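Local coordinates for AOC_like domain-containing protein (Frankia sp. Cc1.17, PDB 7DVI) that catalyses exo-selective intermolecular Diels-Alder reactions on non-natural substrates, at residues A[26-31]-A[62-67]; A[54-59]-A[88-93]; A[134-137]-A[142-145]. All blocks are in the same frame, centred on the assembly; numbering follows the deposited sequence.

Contact 1 (A[26-31]-A[62-67])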
# COMPACT_ATOMS: atom_id res chain seq x y z
N GLU A 26 18.33 -11.12 -3.04
CA GLU A 26 17.91 -11.35 -4.45
C GLU A 26 18.23 -12.80 -4.87
O GLU A 26 19.02 -13.48 -4.16
CB GLU A 26 18.65 -10.35 -5.32
CG GLU A 26 18.03 -8.99 -5.21
CD GLU A 26 18.61 -7.98 -6.16
OE1 GLU A 26 19.68 -8.27 -6.77
OE2 GLU A 26 18.00 -6.92 -6.30
N GLY A 27 17.58 -13.26 -5.96
CA GLY A 27 17.72 -14.65 -6.47
C GLY A 27 17.26 -15.64 -5.44
O GLY A 27 17.83 -16.76 -5.35
N ILE A 28 16.23 -15.26 -4.69
CA ILE A 28 15.61 -16.21 -3.74
C ILE A 28 14.85 -17.26 -4.54
O ILE A 28 14.15 -16.92 -5.50
CB ILE A 28 14.69 -15.50 -2.73
CG1 ILE A 28 15.50 -14.55 -1.84
CG2 ILE A 28 13.89 -16.52 -1.94
CD1 ILE A 28 14.67 -13.53 -1.11
N TRP A 29 14.99 -18.49 -4.08
CA TRP A 29 14.29 -19.70 -4.57
C TRP A 29 13.31 -20.01 -3.44
O TRP A 29 13.76 -20.23 -2.29
CB TRP A 29 15.33 -20.82 -4.86
CG TRP A 29 14.78 -22.12 -5.36
CD1 TRP A 29 14.39 -22.40 -6.64
CD2 TRP A 29 14.59 -23.33 -4.61
NE1 TRP A 29 13.93 -23.69 -6.72
CE2 TRP A 29 14.04 -24.29 -5.49
CE3 TRP A 29 14.83 -23.71 -3.28
CZ2 TRP A 29 13.74 -25.59 -5.08
CZ3 TRP A 29 14.52 -24.99 -2.88
CH2 TRP A 29 13.98 -25.92 -3.76
N GLU A 30 12.01 -20.02 -3.74
CA GLU A 30 10.94 -20.04 -2.70
C GLU A 30 9.97 -21.17 -2.99
O GLU A 30 8.96 -20.99 -3.70
CB GLU A 30 10.27 -18.66 -2.62
CG GLU A 30 9.15 -18.60 -1.58
CD GLU A 30 8.50 -17.24 -1.35
OE1 GLU A 30 9.12 -16.23 -1.72
OE2 GLU A 30 7.30 -17.22 -0.86
N PRO A 31 10.24 -22.39 -2.48
CA PRO A 31 9.31 -23.49 -2.65
C PRO A 31 8.16 -23.39 -1.66
O PRO A 31 8.40 -22.97 -0.51
CB PRO A 31 10.17 -24.73 -2.34
CG PRO A 31 11.20 -24.22 -1.36
CD PRO A 31 11.51 -22.83 -1.87
N GLU A 62 21.25 -21.92 0.23
CA GLU A 62 21.19 -22.03 1.71
C GLU A 62 19.85 -21.45 2.22
O GLU A 62 19.40 -20.42 1.67
CB GLU A 62 22.31 -21.19 2.34
CG GLU A 62 23.71 -21.53 1.85
CD GLU A 62 24.40 -22.61 2.66
OE1 GLU A 62 25.65 -22.61 2.69
OE2 GLU A 62 23.69 -23.44 3.27
N LEU A 63 19.28 -22.03 3.27
CA LEU A 63 18.05 -21.53 3.94
C LEU A 63 18.20 -20.07 4.40
O LEU A 63 19.23 -19.66 5.02
CB LEU A 63 17.71 -22.45 5.11
CG LEU A 63 16.36 -22.20 5.80
CD1 LEU A 63 15.18 -22.50 4.88
CD2 LEU A 63 16.26 -23.03 7.06
N LEU A 64 17.20 -19.26 4.04
CA LEU A 64 17.13 -17.85 4.49
C LEU A 64 16.06 -17.75 5.57
O LEU A 64 16.28 -17.02 6.58
CB LEU A 64 16.86 -16.95 3.29
CG LEU A 64 16.88 -15.45 3.55
CD1 LEU A 64 18.27 -14.94 3.96
CD2 LEU A 64 16.42 -14.72 2.30
N GLY A 65 14.97 -18.48 5.40
CA GLY A 65 13.91 -18.62 6.40
C GLY A 65 12.60 -19.08 5.79
O GLY A 65 12.63 -19.85 4.79
N ILE A 66 11.50 -18.61 6.36
CA ILE A 66 10.13 -19.04 5.97
C ILE A 66 9.24 -17.79 5.85
O ILE A 66 9.55 -16.72 6.41
CB ILE A 66 9.53 -20.08 6.94
CG1 ILE A 66 9.16 -19.45 8.29
CG2 ILE A 66 10.42 -21.31 7.11
CD1 ILE A 66 8.07 -20.17 9.04
N THR A 67 8.12 -17.94 5.14
CA THR A 67 7.01 -16.97 5.15
C THR A 67 5.70 -17.73 5.35
O THR A 67 5.51 -18.86 4.84
CB THR A 67 7.00 -16.06 3.92
OG1 THR A 67 5.90 -15.17 4.17
CG2 THR A 67 6.80 -16.79 2.61
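Ile28 and Leu64 meet methyl to methyl inside the barrel, their side chains at about a right angle, with CD1 of Ile28 4.0 Å from CD2 of Leu64. CG1 of Ile28 is anti to its carbonyl carbon, and the nearly extended chi2 of 163° carries CD1 on to Leu64. The second buried touch joins a carboxylate to a methyl. Glu30 runs fully extended, CG anti to the backbone N at chi1 179°, and brings OE2 to 3.5 Å from CG2 of Thr67. Neither polar end finds its mate across this pair: OE2 of Glu30 forms a salt bridge with Arg132, while OG1 of Thr67, turned from Glu30, hydrogen-bonds to Glu88 OE1. Both touches are small, because strands 22-37 and 63-76 are second neighbours and Leu56 of the strand between them packs against Ile28 and Glu30.

The other side of the strands is looser. Trp29, Leu63 and Ile66 are all at least partly exposed and take no part in these touches; Pro31 CD lies over one face of Trp29, toward its rim, and the Trp29 ring meets that of Tyr57 edge-to-face. Gly27, at positive phi, is where the chain turns a corner. On strand 63-76, Leu64 and Gly65 both face Leu56, a classic beta bulge set in the wall of an antiparallel barrel of the allene oxide cyclase-like type.

Contact 2 (A[54-59]-A[88-93]). With EDO (1,2-ethanediol), chain I.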
# COMPACT_ATOMS: atom_id res chain seq x y z
N ASP A 54 5.80 -21.15 2.94
CA ASP A 54 6.88 -21.26 1.94
C ASP A 54 8.20 -21.23 2.68
O ASP A 54 8.25 -20.61 3.75
CB ASP A 54 6.93 -20.09 0.97
CG ASP A 54 5.76 -20.03 0.00
OD1 ASP A 54 4.94 -20.91 0.05
OD2 ASP A 54 5.76 -19.10 -0.81
N GLU A 55 9.21 -21.92 2.15
CA GLU A 55 10.61 -21.68 2.54
C GLU A 55 11.23 -20.71 1.56
O GLU A 55 10.74 -20.59 0.41
CB GLU A 55 11.39 -22.99 2.57
CG GLU A 55 11.07 -23.84 3.77
CD GLU A 55 11.82 -25.17 3.79
OE1 GLU A 55 12.42 -25.55 2.76
OE2 GLU A 55 11.81 -25.80 4.84
N LEU A 56 12.25 -20.01 2.01
CA LEU A 56 13.08 -19.17 1.15
C LEU A 56 14.52 -19.68 1.30
O LEU A 56 14.95 -19.90 2.45
CB LEU A 56 13.00 -17.71 1.60
CG LEU A 56 11.74 -16.94 1.16
CD1 LEU A 56 10.57 -17.39 2.01
CD2 LEU A 56 11.98 -15.45 1.29
N TYR A 57 15.21 -19.74 0.17
CA TYR A 57 16.64 -20.08 0.03
C TYR A 57 17.31 -18.91 -0.67
O TYR A 57 16.75 -18.36 -1.64
CB TYR A 57 16.77 -21.43 -0.68
CG TYR A 57 16.25 -22.59 0.12
CD1 TYR A 57 14.90 -22.89 0.17
CD2 TYR A 57 17.13 -23.40 0.83
CE1 TYR A 57 14.42 -23.92 0.96
CE2 TYR A 57 16.67 -24.44 1.61
CZ TYR A 57 15.32 -24.70 1.66
OH TYR A 57 14.87 -25.76 2.40
N ASP A 58 18.49 -18.51 -0.18
CA ASP A 58 19.27 -17.42 -0.80
C ASP A 58 19.85 -17.93 -2.14
O ASP A 58 19.61 -19.09 -2.51
CB ASP A 58 20.27 -16.86 0.20
CG ASP A 58 21.42 -17.81 0.54
OD1 ASP A 58 21.74 -18.71 -0.33
OD2 ASP A 58 21.92 -17.68 1.67
N SER A 59 20.54 -17.06 -2.86
CA SER A 59 21.07 -17.33 -4.22
C SER A 59 22.10 -18.47 -4.18
O SER A 59 22.37 -19.02 -5.24
CB SER A 59 21.65 -16.10 -4.81
OG SER A 59 22.75 -15.64 -4.05
N GLU A 88 1.56 -11.26 4.87
CA GLU A 88 2.43 -12.33 5.35
C GLU A 88 3.46 -11.82 6.39
O GLU A 88 3.78 -10.62 6.42
CB GLU A 88 3.17 -12.97 4.18
CG GLU A 88 4.10 -12.06 3.48
CD GLU A 88 4.56 -12.56 2.13
OE1 GLU A 88 4.87 -13.79 2.03
OE2 GLU A 88 4.73 -11.68 1.25
N ASP A 89 4.04 -12.78 7.07
CA ASP A 89 5.20 -12.56 7.99
C ASP A 89 6.35 -13.49 7.57
O ASP A 89 6.10 -14.71 7.46
CB ASP A 89 4.72 -12.74 9.40
CG ASP A 89 3.59 -11.79 9.72
OD1 ASP A 89 3.84 -10.59 9.74
OD2 ASP A 89 2.45 -12.28 9.90
N LEU A 90 7.53 -12.91 7.35
CA LEU A 90 8.78 -13.60 6.97
C LEU A 90 9.69 -13.66 8.20
O LEU A 90 9.91 -12.60 8.85
CB LEU A 90 9.40 -12.85 5.81
CG LEU A 90 8.49 -12.72 4.57
CD1 LEU A 90 7.85 -11.34 4.51
CD2 LEU A 90 9.25 -13.00 3.29
N PHE A 91 10.04 -14.88 8.59
CA PHE A 91 10.93 -15.20 9.74
C PHE A 91 12.25 -15.68 9.13
O PHE A 91 12.28 -16.78 8.57
CB PHE A 91 10.22 -16.25 10.59
CG PHE A 91 9.00 -15.70 11.28
CD1 PHE A 91 9.08 -15.10 12.52
CD2 PHE A 91 7.75 -15.77 10.64
CE1 PHE A 91 7.96 -14.59 13.15
CE2 PHE A 91 6.62 -15.30 11.28
CZ PHE A 91 6.72 -14.68 12.52
N LEU A 92 13.21 -14.79 9.02
CA LEU A 92 14.49 -15.05 8.34
C LEU A 92 15.65 -15.17 9.35
O LEU A 92 15.48 -14.82 10.55
CB LEU A 92 14.76 -13.94 7.33
CG LEU A 92 13.58 -13.59 6.42
CD1 LEU A 92 13.97 -12.54 5.43
CD2 LEU A 92 13.07 -14.81 5.68
N ARG A 93 16.79 -15.72 8.88
CA ARG A 93 18.00 -15.98 9.71
C ARG A 93 18.44 -14.64 10.34
O ARG A 93 18.79 -14.65 11.51
CB ARG A 93 19.04 -16.76 8.88
CG ARG A 93 19.67 -16.03 7.69
CD ARG A 93 20.55 -16.91 6.78
NE ARG A 93 21.13 -16.18 5.65
CZ ARG A 93 21.27 -16.68 4.42
NH1 ARG A 93 21.77 -15.92 3.46
NH2 ARG A 93 20.87 -17.90 4.14
C1 EDO I . 13.26 -16.37 12.90
O1 EDO I . 13.48 -14.98 12.92
C2 EDO I . 12.48 -16.88 14.04
O2 EDO I . 12.50 -16.01 15.14
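The guanidinium of Arg93 meets the carboxylate of Asp58 end-on, NH1 and NH2 both reaching the single oxygen OD2. This is the salt bridge of the contact. NH1, 2.5 Å from Asp58 OD2, meets the anti lone pair of that oxygen, whereas NH2, 2.7 Å from the same OD2, comes from above the carboxylate plane. Both bonds are bent, with angles of 144° and 134° at the hydrogen, and the two flat groups are turned 72° against each other. Arg93 was modelled in two conformers, so the very short NH1 distance is doubtful. In this conformer an extended chain from CG to NE carries the guanidinium across, and NH2 also bonds to Leu63 O on the strand between. The other carboxylate oxygen, OD1 of Asp58, accepts from the backbone N of Ser60, as in an Asx turn, and of Glu62. With an alanine here, Arg93 would probably lose its charge partner, and the turn after strand 49-57 its two side-chain bonds.

The apolar pair lies in the interior, where CD2 of Leu56 approaches CD2 of Leu90 at 4.2 Å, the two side chains crossing at about a right angle.

The bound ethanediol, probably from the crystallisation liquor, donates from O1 to Leu92 O at 3.1 Å and lies beside Phe91 CB.

Strands 49-57 and 82-92 thus meet over strand 63-76, with leucines inside and an ion pair at the strand ends: an arrangement of second-neighbour strands in a closed antiparallel barrel.

Contact 3 (A[134-137]-A[142-145])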
# COMPACT_ATOMS: atom_id res chain seq x y z
N TRP A 134 8.05 -11.05 -5.88
CA TRP A 134 8.19 -12.45 -6.34
C TRP A 134 7.61 -12.53 -7.75
O TRP A 134 6.89 -11.59 -8.17
CB TRP A 134 7.51 -13.45 -5.42
CG TRP A 134 6.12 -13.08 -4.99
CD1 TRP A 134 5.75 -12.22 -3.99
CD2 TRP A 134 4.90 -13.62 -5.51
NE1 TRP A 134 4.40 -12.15 -3.88
CE2 TRP A 134 3.84 -13.02 -4.78
CE3 TRP A 134 4.60 -14.55 -6.50
CZ2 TRP A 134 2.51 -13.31 -5.04
CZ3 TRP A 134 3.28 -14.84 -6.75
CH2 TRP A 134 2.26 -14.21 -6.04
N ARG A 135 7.90 -13.63 -8.43
CA ARG A 135 7.27 -13.97 -9.73
C ARG A 135 7.23 -15.48 -9.89
O ARG A 135 8.11 -16.21 -9.36
CB ARG A 135 7.95 -13.28 -10.91
CG ARG A 135 9.41 -13.65 -11.05
CD ARG A 135 9.92 -13.35 -12.44
NE ARG A 135 11.36 -13.44 -12.47
CZ ARG A 135 12.13 -13.04 -13.48
NH1 ARG A 135 11.59 -12.54 -14.57
NH2 ARG A 135 13.44 -13.14 -13.40
N VAL A 136 6.19 -15.94 -10.58
CA VAL A 136 6.04 -17.36 -10.96
C VAL A 136 6.99 -17.61 -12.13
O VAL A 136 7.02 -16.78 -13.10
CB VAL A 136 4.58 -17.66 -11.28
CG1 VAL A 136 4.41 -19.09 -11.78
CG2 VAL A 136 3.72 -17.37 -10.05
N ILE A 137 7.81 -18.66 -12.03
CA ILE A 137 8.64 -19.13 -13.18
C ILE A 137 7.82 -20.20 -13.91
O ILE A 137 7.63 -20.10 -15.09
CB ILE A 137 10.03 -19.62 -12.70
CG1 ILE A 137 10.75 -18.55 -11.88
CG2 ILE A 137 10.88 -20.06 -13.88
CD1 ILE A 137 10.85 -17.20 -12.58
N PRO A 142 8.73 -23.81 -7.49
CA PRO A 142 9.15 -22.69 -6.66
C PRO A 142 9.22 -21.35 -7.39
O PRO A 142 9.65 -21.20 -8.52
CB PRO A 142 10.55 -23.10 -6.21
CG PRO A 142 10.47 -24.62 -6.18
CD PRO A 142 9.62 -24.98 -7.38
N VAL A 143 8.87 -20.32 -6.65
CA VAL A 143 8.83 -18.93 -7.16
C VAL A 143 10.22 -18.30 -6.97
O VAL A 143 11.01 -18.80 -6.23
CB VAL A 143 7.65 -18.36 -6.36
CG1 VAL A 143 8.01 -17.34 -5.30
CG2 VAL A 143 6.48 -18.00 -7.22
N GLU A 144 10.57 -17.29 -7.73
CA GLU A 144 11.74 -16.44 -7.48
C GLU A 144 11.26 -15.27 -6.62
O GLU A 144 10.19 -14.70 -6.93
CB GLU A 144 12.26 -15.90 -8.80
CG GLU A 144 13.57 -15.17 -8.65
CD GLU A 144 14.03 -14.53 -9.93
OE1 GLU A 144 13.39 -14.75 -10.97
OE2 GLU A 144 14.97 -13.73 -9.87
N ALA A 145 12.04 -14.90 -5.61
CA ALA A 145 11.66 -13.78 -4.72
C ALA A 145 12.85 -12.82 -4.53
O ALA A 145 14.02 -13.12 -4.93
CB ALA A 145 11.10 -14.34 -3.45
O HOH W 1 7.69 -20.76 -10.23
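The guanidinium of Arg135 takes OE1 of Glu144 at its edge, near its plane, with the carboxylate turned 42° from it. NE is 2.8 Å from Glu144 OE1, reaching it from above the carboxylate plane; NH2, 2.9 Å from the same OE1, uses the syn lone pair of that oxygen. This side-on grip probably restrains the rotation of the guanidinium, and it forms because the two side chains lie side by side and point the same way from one face of the sheet. The other flat group, the Trp134 indole, has Val143 CG2 set obliquely 4.0 Å from its CE3, and outside the pair it meets Tyr86 edge-to-face.

On the face of Trp134 and Ala145, CB of Trp134 packs against CB of Ala145, in a non-hydrogen-bonded pair, and also touches CG1 of Val143. Arg135 and Glu144 form the hydrogen-bonded pair: Arg135 N donates to Glu144 O at 2.9 Å, and Glu144 N donates back to Arg135 O at 3.1 Å. Val143 CG2 comes 3.2 Å from Arg135 O, but the Val143 side chain is modelled off a staggered position (chi1 110°), so the closeness is doubtful.

Beyond the strand pairing a water takes over, accepting from Ile137 N at 2.8 Å and also bonded to Pro142 O. Such is the loop end of an antiparallel beta hairpin, formed here by strands 129-135 and 143-150 of the barrel.

Contacts 1 and 2 lie side by side and interlock: each joins two strands that are second neighbours, and strands 22-37, 49-57, 63-76 and 82-92 come in sequence round the barrel. Contact 1 is wholly buried, apolar but for carboxylate against methyl. Contact 2 shares that interior at its leucines but ends in an ion pair just past the strand ends. Contact 3 is a surface contact between true strand neighbours, and its chemistry is accordingly backbone pairing, an ion pair and water, with apolar packing by Trp134 and Ala145. It reaches contact 1 through backbone bonds of Ile28 with Ala145 and Glu30 with Val143, where the first and last strands close the barrel; contact 2 does not touch it.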